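Local coordinates for STIL N-terminal domain-containing protein (Trichoplax adhaerens, PDB 5OI9) that probably takes part in centriole assembly as a STIL-family protein, whose N-terminal domain may bind the centrosomal protein CEP85, at residues 85-97 against 108-122. Numbering follows the deposited sequence.
Sequences VIINIDRFDPGRI and HVPTAVIPGDVIIPL
Arg96 and Val109 form an antiparallel hydrogen-bonded pair at the open end of a beta hairpin made by strands 85-97 and 108-109. Arg96 N gives to Val109 O at 2.6 Å, and Val109 N gives back to Arg96 O. Ile97 and His108 are the next, non-hydrogen-bonded pair. Past Val109 the chain loops away and returns as strand 118-122, which does not pair with strand 85-93 but crosses it at 69°; both pair with strand 69-79 within the larger mixed sheet of the STIL N-terminal domain.

Asp93 ties down the start of that loop. Its CG lies opposite the backbone N (chi1 -176°), which carries the carboxylate to Thr111. OD1 takes the Thr111 hydroxyl, OG1, at 2.6 Å, and OD2 takes Thr111 N at 2.7 Å, both on syn lone pairs. Gly95 N also reaches OD1, from above the carboxylate plane, closing an Asx turn. With an alanine here, Thr111 N and OG1 would probably lose these acceptors, and the turn at Gly95 its side-chain tie.

Apolar side chains meet where the strands cross. Ile89 CD1 and Ile120 CD1 meet tip to tip at 3.8 Å, beside Ile87 CG2 against Val118 CG1. Leu122 CD2 approaches the Phe92 ring at its edge, and both residues touch Ala51 of helix 45-61.

A salt bridge pins the far end of the loop. The Arg91 chain bends at chi3, which brings NH1 and NH2 end-on to the Asp117 carboxylate; the guanidinium and carboxylate planes are turned 48° apart. Asp117 OD2 accepts from Ile114 N, while OD1 takes Arg91 NH2 at 2.7 Å and NH1 at 3.0 Å from the same face.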
ATOM      1  N   VAL A  85       5.975  -7.142   4.412  1.00 35.46           N
ATOM      2  CA  VAL A  85       5.853  -5.692   4.313  1.00 29.92           C
ATOM      3  C   VAL A  85       6.116  -5.066   5.675  1.00 22.23           C
ATOM      4  O   VAL A  85       5.528  -5.476   6.684  1.00 25.29           O
ATOM      5  CB  VAL A  85       4.465  -5.295   3.787  1.00 22.84           C
ATOM      6  CG1 VAL A  85       4.372  -3.787   3.640  1.00 18.84           C
ATOM      7  CG2 VAL A  85       4.183  -5.983   2.465  1.00 22.15           C
ATOM      8  N   ILE A  86       6.995  -4.066   5.700  1.00 18.91           N
ATOM      9  CA  ILE A  86       7.332  -3.319   6.905  1.00 18.24           C
ATOM     10  C   ILE A  86       7.261  -1.833   6.585  1.00 21.25           C
ATOM     11  O   ILE A  86       7.792  -1.391   5.560  1.00 24.78           O
ATOM     12  CB  ILE A  86       8.732  -3.684   7.435  1.00 25.79           C
ATOM     13  CG1 ILE A  86       8.793  -5.163   7.827  1.00 32.11           C
ATOM     14  CG2 ILE A  86       9.106  -2.797   8.617  1.00 24.03           C
ATOM     15  CD1 ILE A  86      10.129  -5.588   8.395  1.00 47.15           C
ATOM     16  N   ILE A  87       6.606  -1.069   7.453  1.00 19.54           N
ATOM     17  CA  ILE A  87       6.566   0.387   7.352  1.00 23.19           C
ATOM     18  C   ILE A  87       7.553   0.950   8.366  1.00 18.68           C
ATOM     19  O   ILE A  87       7.428   0.698   9.569  1.00 20.00           O
ATOM     20  CB  ILE A  87       5.151   0.936   7.594  1.00 22.95           C
ATOM     21  CG1 ILE A  87       4.136   0.236   6.686  1.00 17.94           C
ATOM     22  CG2 ILE A  87       5.117   2.443   7.376  1.00 13.80           C
ATOM     23  CD1 ILE A  87       4.447   0.363   5.215  1.00 20.30           C
ATOM     24  N   ASN A  88       8.536   1.708   7.885  1.00 21.80           N
ATOM     25  CA  ASN A  88       9.570   2.297   8.735  1.00 19.44           C
ATOM     26  C   ASN A  88       9.239   3.773   8.925  1.00 21.56           C
ATOM     27  O   ASN A  88       9.454   4.586   8.024  1.00 21.16           O
ATOM     28  CB  ASN A  88      10.952   2.109   8.118  1.00 27.03           C
ATOM     29  CG  ASN A  88      12.075   2.504   9.063  1.00 41.16           C
ATOM     30  OD1 ASN A  88      11.968   2.340  10.278  1.00 45.74           O
ATOM     31  ND2 ASN A  88      13.159   3.031   8.507  1.00 54.52           N
ATOM     32  N   ILE A  89       8.726   4.119  10.102  1.00 20.80           N
ATOM     33  CA  ILE A  89       8.302   5.479  10.419  1.00 20.47           C
ATOM     34  C   ILE A  89       9.415   6.159  11.205  1.00 18.91           C
ATOM     35  O   ILE A  89       9.762   5.720  12.308  1.00 17.74           O
ATOM     36  CB  ILE A  89       6.986   5.482  11.213  1.00 14.84           C
ATOM     37  CG1 ILE A  89       5.895   4.733  10.446  1.00 17.25           C
ATOM     38  CG2 ILE A  89       6.552   6.906  11.523  1.00 15.60           C
ATOM     39  CD1 ILE A  89       4.557   4.704  11.156  1.00 12.72           C
ATOM     40  N   ASP A  90       9.969   7.244  10.649  1.00 19.77           N
ATOM     41  CA  ASP A  90      11.106   7.902  11.283  1.00 24.63           C
ATOM     42  C   ASP A  90      11.102   9.422  11.133  1.00 19.12           C
ATOM     43  O   ASP A  90      12.121  10.056  11.429  1.00 22.61           O
ATOM     44  CB  ASP A  90      12.422   7.345  10.723  1.00 23.13           C
ATOM     45  CG  ASP A  90      12.613   7.663   9.250  1.00 26.26           C
ATOM     46  OD1 ASP A  90      11.601   7.866   8.546  1.00 30.04           O
ATOM     47  OD2 ASP A  90      13.775   7.709   8.796  1.00 33.65           O
ATOM     48  N   ARG A  91      10.002  10.029  10.694  1.00 22.45           N
ATOM     49  CA  ARG A  91       9.966  11.469  10.479  1.00 21.27           C
ATOM     50  C   ARG A  91       8.661  12.045  11.004  1.00 22.73           C
ATOM     51  O   ARG A  91       7.584  11.515  10.717  1.00 22.18           O
ATOM     52  CB  ARG A  91      10.125  11.812   8.994  1.00 26.93           C
ATOM     53  CG  ARG A  91      11.549  11.724   8.483  1.00 26.34           C
ATOM     54  CD  ARG A  91      11.564  11.770   6.971  1.00 28.19           C
ATOM     55  NE  ARG A  91      10.968  10.565   6.404  1.00 27.04           N
ATOM     56  CZ  ARG A  91      10.312  10.528   5.251  1.00 30.40           C
ATOM     57  NH1 ARG A  91      10.153  11.637   4.540  1.00 34.22           N
ATOM     58  NH2 ARG A  91       9.804   9.382   4.813  1.00 27.73           N
ATOM     59  N   PHE A  92       8.770  13.125  11.769  1.00 23.91           N
ATOM     60  CA  PHE A  92       7.620  13.889  12.226  1.00 20.25           C
ATOM     61  C   PHE A  92       7.452  15.124  11.352  1.00 21.79           C
ATOM     62  O   PHE A  92       8.436  15.753  10.950  1.00 23.68           O
ATOM     63  CB  PHE A  92       7.779  14.302  13.690  1.00 22.15           C
ATOM     64  CG  PHE A  92       6.821  15.373  14.125  1.00 17.76           C
ATOM     65  CD1 PHE A  92       5.485  15.080  14.340  1.00 21.10           C
ATOM     66  CD2 PHE A  92       7.256  16.674  14.316  1.00 24.33           C
ATOM     67  CE1 PHE A  92       4.602  16.063  14.738  1.00 28.03           C
ATOM     68  CE2 PHE A  92       6.377  17.662  14.714  1.00 25.74           C
ATOM     69  CZ  PHE A  92       5.047  17.357  14.927  1.00 27.80           C
ATOM     70  N   ASP A  93       6.204  15.466  11.062  1.00 23.56           N
ATOM     71  CA  ASP A  93       5.896  16.600  10.200  1.00 18.42           C
ATOM     72  C   ASP A  93       4.635  17.290  10.705  1.00 24.24           C
ATOM     73  O   ASP A  93       3.546  16.702  10.662  1.00 24.57           O
ATOM     74  CB  ASP A  93       5.723  16.136   8.752  1.00 29.55           C
ATOM     75  CG  ASP A  93       5.493  17.286   7.787  1.00 32.80           C
ATOM     76  OD1 ASP A  93       5.690  18.455   8.182  1.00 31.53           O
ATOM     77  OD2 ASP A  93       5.114  17.015   6.629  1.00 36.97           O
ATOM     78  N   PRO A  94       4.742  18.526  11.199  1.00 24.17           N
ATOM     79  CA  PRO A  94       3.537  19.224  11.678  1.00 26.32           C
ATOM     80  C   PRO A  94       2.520  19.476  10.583  1.00 32.64           C
ATOM     81  O   PRO A  94       1.317  19.536  10.866  1.00 33.91           O
ATOM     82  CB  PRO A  94       4.093  20.540  12.245  1.00 29.69           C
ATOM     83  CG  PRO A  94       5.557  20.293  12.454  1.00 36.94           C
ATOM     84  CD  PRO A  94       5.960  19.328  11.382  1.00 25.29           C
ATOM     85  N   GLY A  95       2.967  19.624   9.339  1.00 30.84           N
ATOM     86  CA  GLY A  95       2.075  19.825   8.221  1.00 35.82           C
ATOM     87  C   GLY A  95       1.763  21.289   7.967  1.00 35.25           C
ATOM     88  O   GLY A  95       2.039  22.176   8.777  1.00 40.76           O
ATOM     89  N   ARG A  96       1.170  21.537   6.803  1.00 40.21           N
ATOM     90  CA  ARG A  96       0.758  22.867   6.389  1.00 42.94           C
ATOM     91  C   ARG A  96      -0.761  22.971   6.384  1.00 38.83           C
ATOM     92  O   ARG A  96      -1.471  21.974   6.231  1.00 43.76           O
ATOM     93  CB  ARG A  96       1.283  23.206   4.990  1.00 45.27           C
ATOM     94  CG  ARG A  96       2.771  22.993   4.787  1.00 49.73           C
ATOM     95  CD  ARG A  96       3.146  23.213   3.326  1.00 48.51           C
ATOM     96  NE  ARG A  96       2.377  22.345   2.437  1.00 55.96           N
ATOM     97  CZ  ARG A  96       2.491  22.341   1.112  1.00 65.81           C
ATOM     98  NH1 ARG A  96       3.343  23.161   0.512  1.00 69.77           N
ATOM     99  NH2 ARG A  96       1.751  21.515   0.384  1.00 71.74           N
ATOM    100  N   ILE A  97      -1.249  24.198   6.547  1.00 42.86           N
ATOM    101  CA  ILE A  97      -2.653  24.537   6.348  1.00 55.29           C
ATOM    102  C   ILE A  97      -2.766  25.329   5.054  1.00 54.23           C
ATOM    103  O   ILE A  97      -2.018  26.290   4.841  1.00 61.16           O
ATOM    104  CB  ILE A  97      -3.220  25.346   7.528  1.00 59.34           C
ATOM    105  CG1 ILE A  97      -3.003  24.596   8.840  1.00 61.43           C
ATOM    106  CG2 ILE A  97      -4.703  25.619   7.319  1.00 62.01           C
ATOM    107  CD1 ILE A  97      -3.623  23.224   8.854  1.00 55.72           C
ATOM    108  N   HIS A 108      -5.428  20.326   5.653  1.00 48.70           N
ATOM    109  CA  HIS A 108      -4.229  19.999   6.416  1.00 43.05           C
ATOM    110  C   HIS A 108      -3.434  18.947   5.649  1.00 36.11           C
ATOM    111  O   HIS A 108      -3.914  17.824   5.453  1.00 38.25           O
ATOM    112  CB  HIS A 108      -4.617  19.494   7.809  1.00 48.94           C
ATOM    113  CG  HIS A 108      -3.453  19.187   8.700  1.00 38.16           C
ATOM    114  ND1 HIS A 108      -2.484  20.116   9.010  1.00 37.62           N
ATOM    115  CD2 HIS A 108      -3.119  18.058   9.369  1.00 28.96           C
ATOM    116  CE1 HIS A 108      -1.595  19.568   9.821  1.00 31.84           C
ATOM    117  NE2 HIS A 108      -1.958  18.320  10.054  1.00 36.56           N
ATOM    118  N   VAL A 109      -2.231  19.310   5.213  1.00 29.63           N
ATOM    119  CA  VAL A 109      -1.413  18.449   4.356  1.00 28.66           C
ATOM    120  C   VAL A 109       0.027  18.475   4.844  1.00 32.18           C
ATOM    121  O   VAL A 109       0.439  19.395   5.563  1.00 33.36           O
ATOM    122  CB  VAL A 109      -1.477  18.885   2.876  1.00 36.56           C
ATOM    123  CG1 VAL A 109      -2.882  18.703   2.319  1.00 33.80           C
ATOM    124  CG2 VAL A 109      -1.011  20.328   2.723  1.00 37.33           C
ATOM    125  N   PRO A 110       0.820  17.464   4.474  1.00 34.10           N
ATOM    126  CA  PRO A 110       2.234  17.457   4.868  1.00 34.58           C
ATOM    127  C   PRO A 110       3.000  18.633   4.279  1.00 34.70           C
ATOM    128  O   PRO A 110       2.569  19.280   3.322  1.00 36.89           O
ATOM    129  CB  PRO A 110       2.755  16.125   4.313  1.00 30.33           C
ATOM    130  CG  PRO A 110       1.550  15.266   4.198  1.00 28.32           C
ATOM    131  CD  PRO A 110       0.425  16.192   3.840  1.00 27.71           C
ATOM    132  N   THR A 111       4.167  18.900   4.873  1.00 36.75           N
ATOM    133  CA  THR A 111       4.994  20.023   4.441  1.00 37.08           C
ATOM    134  C   THR A 111       5.453  19.847   2.999  1.00 39.39           C
ATOM    135  O   THR A 111       5.130  20.660   2.125  1.00 48.74           O
ATOM    136  CB  THR A 111       6.198  20.177   5.372  1.00 41.86           C
ATOM    137  OG1 THR A 111       5.758  20.620   6.662  1.00 37.42           O
ATOM    138  CG2 THR A 111       7.190  21.187   4.804  1.00 38.83           C
ATOM    139  N   ALA A 112       6.211  18.786   2.732  1.00 39.80           N
ATOM    140  CA  ALA A 112       6.732  18.511   1.396  1.00 47.31           C
ATOM    141  C   ALA A 112       6.639  17.012   1.152  1.00 51.99           C
ATOM    142  O   ALA A 112       7.420  16.238   1.716  1.00 55.85           O
ATOM    143  CB  ALA A 112       8.169  19.007   1.245  1.00 54.72           C
ATOM    144  N   VAL A 113       5.684  16.602   0.318  1.00 48.85           N
ATOM    145  CA  VAL A 113       5.479  15.185   0.044  1.00 55.95           C
ATOM    146  C   VAL A 113       6.615  14.675  -0.834  1.00 55.28           C
ATOM    147  O   VAL A 113       6.798  15.134  -1.967  1.00 51.76           O
ATOM    148  CB  VAL A 113       4.116  14.944  -0.615  1.00 55.02           C
ATOM    149  CG1 VAL A 113       3.897  13.456  -0.845  1.00 59.51           C
ATOM    150  CG2 VAL A 113       3.004  15.530   0.241  1.00 51.97           C
ATOM    151  N   ILE A 114       7.381  13.725  -0.311  1.00 51.29           N
ATOM    152  CA  ILE A 114       8.447  13.068  -1.063  1.00 49.69           C
ATOM    153  C   ILE A 114       7.864  11.829  -1.730  1.00 49.82           C
ATOM    154  O   ILE A 114       7.060  11.119  -1.107  1.00 48.43           O
ATOM    155  CB  ILE A 114       9.631  12.704  -0.149  1.00 44.18           C
ATOM    156  CG1 ILE A 114      10.258  13.963   0.449  1.00 50.73           C
ATOM    157  CG2 ILE A 114      10.675  11.889  -0.898  1.00 50.97           C
ATOM    158  CD1 ILE A 114      11.430  13.678   1.365  1.00 59.21           C
ATOM    159  N   PRO A 115       8.206  11.539  -2.985  1.00 51.70           N
ATOM    160  CA  PRO A 115       7.809  10.252  -3.570  1.00 48.34           C
ATOM    161  C   PRO A 115       8.402   9.097  -2.776  1.00 46.06           C
ATOM    162  O   PRO A 115       9.591   9.090  -2.448  1.00 44.27           O
ATOM    163  CB  PRO A 115       8.372  10.318  -4.996  1.00 52.29           C
ATOM    164  CG  PRO A 115       9.406  11.402  -4.962  1.00 46.05           C
ATOM    165  CD  PRO A 115       8.910  12.392  -3.955  1.00 53.69           C
ATOM    166  N   GLY A 116       7.556   8.121  -2.457  1.00 36.17           N
ATOM    167  CA  GLY A 116       7.929   7.039  -1.574  1.00 37.91           C
ATOM    168  C   GLY A 116       7.535   7.237  -0.125  1.00 39.84           C
ATOM    169  O   GLY A 116       7.823   6.363   0.703  1.00 30.24           O
ATOM    170  N   ASP A 117       6.887   8.351   0.206  1.00 32.47           N
ATOM    171  CA  ASP A 117       6.488   8.621   1.580  1.00 28.08           C
ATOM    172  C   ASP A 117       5.164   7.941   1.894  1.00 25.80           C
ATOM    173  O   ASP A 117       4.178   8.110   1.168  1.00 29.10           O
ATOM    174  CB  ASP A 117       6.363  10.126   1.818  1.00 34.64           C
ATOM    175  CG  ASP A 117       7.672  10.765   2.228  1.00 38.62           C
ATOM    176  OD1 ASP A 117       8.657  10.024   2.430  1.00 40.75           O
ATOM    177  OD2 ASP A 117       7.712  12.008   2.354  1.00 38.16           O
ATOM    178  N   VAL A 118       5.145   7.167   2.974  1.00 23.41           N
ATOM    179  CA  VAL A 118       3.896   6.745   3.596  1.00 20.08           C
ATOM    180  C   VAL A 118       3.406   7.886   4.481  1.00 24.20           C
ATOM    181  O   VAL A 118       4.132   8.351   5.365  1.00 24.58           O
ATOM    182  CB  VAL A 118       4.089   5.457   4.408  1.00 20.06           C
ATOM    183  CG1 VAL A 118       2.795   5.072   5.108  1.00 15.96           C
ATOM    184  CG2 VAL A 118       4.575   4.327   3.509  1.00 21.15           C
ATOM    185  N   ILE A 119       2.186   8.351   4.231  1.00 21.99           N
ATOM    186  CA  ILE A 119       1.601   9.441   5.003  1.00 16.99           C
ATOM    187  C   ILE A 119       0.752   8.838   6.113  1.00 20.18           C
ATOM    188  O   ILE A 119      -0.238   8.149   5.845  1.00 17.36           O
ATOM    189  CB  ILE A 119       0.766  10.375   4.115  1.00 22.44           C
ATOM    190  CG1 ILE A 119       1.573  10.825   2.894  1.00 22.21           C
ATOM    191  CG2 ILE A 119       0.286  11.577   4.916  1.00 14.88           C
ATOM    192  CD1 ILE A 119       2.762  11.698   3.230  1.00 37.05           C
ATOM    193  N   ILE A 120       1.139   9.092   7.360  1.00 15.15           N
ATOM    194  CA  ILE A 120       0.404   8.574   8.512  1.00 11.76           C
ATOM    195  C   ILE A 120      -0.170   9.742   9.305  1.00 16.58           C
ATOM    196  O   ILE A 120       0.579  10.453   9.989  1.00 14.97           O
ATOM    197  CB  ILE A 120       1.295   7.696   9.405  1.00 15.56           C
ATOM    198  CG1 ILE A 120       1.969   6.594   8.585  1.00 18.24           C
ATOM    199  CG2 ILE A 120       0.475   7.090  10.535  1.00 18.21           C
ATOM    200  CD1 ILE A 120       3.414   6.888   8.229  1.00 19.65           C
ATOM    201  N   PRO A 121      -1.480   9.980   9.240  1.00 16.75           N
ATOM    202  CA  PRO A 121      -2.084  11.001  10.105  1.00 17.63           C
ATOM    203  C   PRO A 121      -1.847  10.665  11.569  1.00 19.34           C
ATOM    204  O   PRO A 121      -2.050   9.529  12.004  1.00 15.27           O
ATOM    205  CB  PRO A 121      -3.573  10.940   9.738  1.00 17.12           C
ATOM    206  CG  PRO A 121      -3.608  10.315   8.377  1.00 19.11           C
ATOM    207  CD  PRO A 121      -2.469   9.345   8.354  1.00 22.43           C
ATOM    208  N   LEU A 122      -1.399  11.662  12.326  1.00 14.21           N
ATOM    209  CA  LEU A 122      -1.056  11.495  13.732  1.00 18.30           C
ATOM    210  C   LEU A 122      -1.947  12.395  14.573  1.00 18.60           C
ATOM    211  O   LEU A 122      -1.907  13.622  14.430  1.00 19.32           O
ATOM    212  CB  LEU A 122       0.417  11.820  13.985  1.00 19.61           C
ATOM    213  CG  LEU A 122       0.837  11.831  15.456  1.00 18.41           C
ATOM    214  CD1 LEU A 122       0.664  10.452  16.068  1.00 17.14           C
ATOM    215  CD2 LEU A 122       2.270  12.317  15.609  1.00 20.83           C
TER